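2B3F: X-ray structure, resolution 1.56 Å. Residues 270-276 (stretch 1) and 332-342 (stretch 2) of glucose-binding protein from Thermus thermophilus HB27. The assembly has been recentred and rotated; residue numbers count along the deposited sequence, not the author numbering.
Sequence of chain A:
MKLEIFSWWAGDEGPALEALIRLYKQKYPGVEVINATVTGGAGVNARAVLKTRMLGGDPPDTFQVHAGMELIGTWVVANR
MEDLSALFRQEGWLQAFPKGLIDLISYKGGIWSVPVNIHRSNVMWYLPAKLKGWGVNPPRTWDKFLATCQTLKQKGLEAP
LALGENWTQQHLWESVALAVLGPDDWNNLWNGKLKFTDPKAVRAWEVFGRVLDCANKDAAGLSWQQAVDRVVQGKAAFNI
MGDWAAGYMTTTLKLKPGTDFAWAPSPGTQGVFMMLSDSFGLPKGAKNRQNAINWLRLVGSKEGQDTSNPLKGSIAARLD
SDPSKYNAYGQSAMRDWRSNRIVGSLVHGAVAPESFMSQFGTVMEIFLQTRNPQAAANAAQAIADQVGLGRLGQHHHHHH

Stretch 1, residues 270-276: QGVFMML
Stretch 2, residues 332-342: SAMRDWRSNRI

Stretch 2 enters as a helix (332-339), leaves it at Asn-340 and continues as a strand that pairs in parallel with strand 272-276. The axes of the helix and strand 272-276 approach to 8.1 Å with an angle of 103° between their directions, and the two stretches bury 468 Å² in all. Phe-273 is the residue most covered (129 Å²), its flat ring filling the space between the helix and Ile-342. Ala-333, in regular helical conformation, presents little bulk, and Ala-333 O lies 3.7 Å from CE1 of Phe-273, at the ring edge; Ala-333 O also accepts the helical hydrogen bond from Trp-337 N (2.9 Å). Asp-336 (chi1 m) points its CB toward stretch 1, with Asp-336 CB 4.0 Å from Phe-273 CD1, while Asp-336 OD2 is hydrogen-bonded elsewhere in the structure. Trp-337 (chi1 t, chi2 -126°) turns the edge of its six-membered ring to the face of Phe-273 (t, chi2 124°): centroids are 5.1 Å apart, planes meet at 55°, and Trp-337 CE3 is 3.8 Å from Phe-273 CE2. Trp-337 CZ3 also reaches Met-275 CB at 3.9 Å, Met-275 being p, p, p.

Asn-340 (phi/psi -86/164, chi1 m) is the first residue to leave helical phi/psi, though Asn-340 N still donates a hydrogen bond to Asp-336 O (2.9 Å). Ser-339 OG donates to Asn-340 OD1 (2.9 Å), and Asn-340 ND2 donates to a water oxygen (2.7 Å) that also accepts from Gly-271 N (2.9 Å). Gly-271 adopts phi/psi 88/-2, where a CB would jam against the preceding carbonyl. Arg-341 pairs with Val-272 (CA-CA 4.8 Å). Arg-341 N donates to Gly-271 O (3.0 Å). Phe-273 N donates to Arg-341 O (2.8 Å). The Arg-341 side chain (t, p, t, -87°) shares a sheet face with that of Val-272 (t), but its end leads away. Ile-342 (m, m), paired with Phe-273 (CA-CA 5.0 Å), lies on the other face, packing Ile-342 CD1 against Phe-273 CB and Ile-342 CG2 against Met-275 CG, both at 3.6 Å.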

# COMPACT_ATOMS: atom_id res chain seq x y z
N GLN A 270 5.21 -14.17 -8.59
CA GLN A 270 6.62 -13.95 -8.89
C GLN A 270 6.72 -13.29 -10.27
O GLN A 270 6.04 -13.71 -11.22
CB GLN A 270 7.39 -15.28 -8.88
CG GLN A 270 7.42 -16.02 -7.54
CD GLN A 270 6.04 -16.60 -7.10
OE1 GLN A 270 5.18 -16.93 -7.93
NE2 GLN A 270 5.84 -16.70 -5.78
N GLY A 271 7.55 -12.25 -10.36
CA GLY A 271 7.74 -11.51 -11.58
C GLY A 271 6.78 -10.35 -11.80
O GLY A 271 6.89 -9.63 -12.79
N VAL A 272 5.85 -10.18 -10.86
CA VAL A 272 4.87 -9.11 -10.92
C VAL A 272 5.00 -8.30 -9.64
O VAL A 272 5.09 -8.87 -8.54
CB VAL A 272 3.42 -9.62 -11.06
CG1 VAL A 272 2.44 -8.44 -11.22
CG2 VAL A 272 3.30 -10.57 -12.24
N PHE A 273 5.02 -6.98 -9.80
CA PHE A 273 5.21 -6.04 -8.68
C PHE A 273 3.90 -5.28 -8.62
O PHE A 273 3.57 -4.51 -9.52
CB PHE A 273 6.41 -5.15 -9.01
CG PHE A 273 6.87 -4.23 -7.89
CD1 PHE A 273 8.18 -4.29 -7.44
CD2 PHE A 273 6.05 -3.23 -7.39
CE1 PHE A 273 8.66 -3.41 -6.46
CE2 PHE A 273 6.52 -2.34 -6.40
CZ PHE A 273 7.83 -2.43 -5.94
N MET A 274 3.12 -5.54 -7.57
CA MET A 274 1.87 -4.81 -7.36
C MET A 274 2.19 -3.57 -6.55
O MET A 274 2.52 -3.67 -5.36
CB MET A 274 0.81 -5.67 -6.63
CG MET A 274 -0.47 -4.91 -6.42
SD MET A 274 -1.76 -5.90 -5.61
CE MET A 274 -2.41 -6.79 -6.98
N MET A 275 2.15 -2.42 -7.20
CA MET A 275 2.65 -1.19 -6.60
C MET A 275 1.56 -0.33 -6.01
O MET A 275 0.36 -0.48 -6.32
CB MET A 275 3.46 -0.37 -7.63
CG MET A 275 2.65 0.15 -8.78
SD MET A 275 1.66 1.65 -8.49
CE MET A 275 2.94 2.91 -8.25
N LEU A 276 1.99 0.60 -5.16
CA LEU A 276 1.22 1.75 -4.72
C LEU A 276 2.24 2.86 -4.47
O LEU A 276 3.45 2.59 -4.37
CB LEU A 276 0.44 1.43 -3.42
CG LEU A 276 1.32 0.95 -2.26
CD1 LEU A 276 1.13 1.80 -1.02
CD2 LEU A 276 1.16 -0.56 -1.98
N SER A 332 16.67 -5.20 -2.96
CA SER A 332 15.87 -6.22 -3.63
C SER A 332 14.61 -5.65 -4.30
O SER A 332 14.29 -5.98 -5.45
CB SER A 332 15.47 -7.31 -2.62
OG SER A 332 14.82 -8.39 -3.28
N ALA A 333 13.87 -4.82 -3.57
CA ALA A 333 12.68 -4.17 -4.11
C ALA A 333 13.04 -3.28 -5.29
O ALA A 333 12.32 -3.23 -6.28
CB ALA A 333 11.96 -3.37 -3.03
N MET A 334 14.18 -2.58 -5.18
CA MET A 334 14.63 -1.69 -6.26
C MET A 334 14.88 -2.47 -7.54
O MET A 334 14.48 -2.05 -8.63
CB MET A 334 15.88 -0.93 -5.83
CG MET A 334 15.58 0.23 -4.92
SD MET A 334 17.01 1.09 -4.26
CE MET A 334 17.46 2.11 -5.67
N ARG A 335 15.50 -3.64 -7.41
CA ARG A 335 15.75 -4.50 -8.57
C ARG A 335 14.44 -4.96 -9.22
O ARG A 335 14.25 -4.83 -10.44
CB ARG A 335 16.60 -5.69 -8.17
CG ARG A 335 18.04 -5.32 -7.86
CD ARG A 335 18.93 -6.53 -7.81
NE ARG A 335 18.65 -7.37 -6.65
CZ ARG A 335 19.18 -7.19 -5.44
NH1 ARG A 335 20.00 -6.19 -5.19
NH2 ARG A 335 18.87 -8.02 -4.46
N ASP A 336 13.53 -5.49 -8.40
CA ASP A 336 12.24 -5.95 -8.91
C ASP A 336 11.38 -4.85 -9.53
O ASP A 336 10.69 -5.08 -10.51
CB ASP A 336 11.44 -6.66 -7.80
CG ASP A 336 12.04 -7.99 -7.42
OD1 ASP A 336 13.04 -8.43 -8.07
OD2 ASP A 336 11.51 -8.64 -6.49
N TRP A 337 11.45 -3.64 -8.98
CA TRP A 337 10.73 -2.50 -9.55
C TRP A 337 11.14 -2.27 -11.01
O TRP A 337 10.31 -1.94 -11.86
CB TRP A 337 10.99 -1.27 -8.69
CG TRP A 337 10.43 0.02 -9.13
CD1 TRP A 337 11.12 1.19 -9.32
CD2 TRP A 337 9.05 0.33 -9.39
NE1 TRP A 337 10.27 2.19 -9.69
CE2 TRP A 337 9.00 1.70 -9.74
CE3 TRP A 337 7.87 -0.41 -9.38
CZ2 TRP A 337 7.80 2.33 -10.07
CZ3 TRP A 337 6.68 0.23 -9.69
CH2 TRP A 337 6.65 1.58 -10.04
N ARG A 338 12.42 -2.45 -11.29
CA ARG A 338 12.95 -2.19 -12.63
C ARG A 338 12.74 -3.33 -13.62
O ARG A 338 12.68 -3.10 -14.84
CB ARG A 338 14.45 -1.82 -12.58
CG ARG A 338 14.80 -0.55 -11.77
CD ARG A 338 13.86 0.61 -11.99
NE ARG A 338 14.37 1.81 -11.32
CZ ARG A 338 15.12 2.75 -11.92
NH1 ARG A 338 15.37 2.68 -13.21
NH2 ARG A 338 15.55 3.80 -11.23
N SER A 339 12.64 -4.56 -13.12
CA SER A 339 12.58 -5.75 -13.98
C SER A 339 11.19 -6.37 -14.15
O SER A 339 10.92 -7.05 -15.15
CB SER A 339 13.51 -6.81 -13.41
OG SER A 339 12.98 -7.35 -12.21
N ASN A 340 10.31 -6.18 -13.17
CA ASN A 340 9.05 -6.90 -13.17
C ASN A 340 7.96 -6.23 -13.99
O ASN A 340 8.03 -5.04 -14.33
CB ASN A 340 8.53 -7.00 -11.72
CG ASN A 340 9.30 -7.98 -10.85
OD1 ASN A 340 10.47 -8.31 -11.10
ND2 ASN A 340 8.65 -8.44 -9.80
N ARG A 341 6.92 -7.00 -14.30
CA ARG A 341 5.67 -6.45 -14.79
C ARG A 341 5.01 -5.72 -13.62
O ARG A 341 4.92 -6.28 -12.53
CB ARG A 341 4.77 -7.60 -15.24
CG ARG A 341 3.34 -7.24 -15.52
CD ARG A 341 3.17 -6.53 -16.83
NE ARG A 341 1.77 -6.14 -17.07
CZ ARG A 341 0.84 -6.91 -17.65
NH1 ARG A 341 1.09 -8.13 -18.08
NH2 ARG A 341 -0.40 -6.41 -17.79
N ILE A 342 4.55 -4.50 -13.87
CA ILE A 342 3.94 -3.66 -12.84
C ILE A 342 2.43 -3.65 -12.98
O ILE A 342 1.89 -3.45 -14.07
CB ILE A 342 4.46 -2.19 -12.91
CG1 ILE A 342 5.99 -2.13 -12.91
CG2 ILE A 342 3.89 -1.36 -11.77
CD1 ILE A 342 6.63 -2.87 -11.82
O HOH W 1 8.91 -10.67 -8.36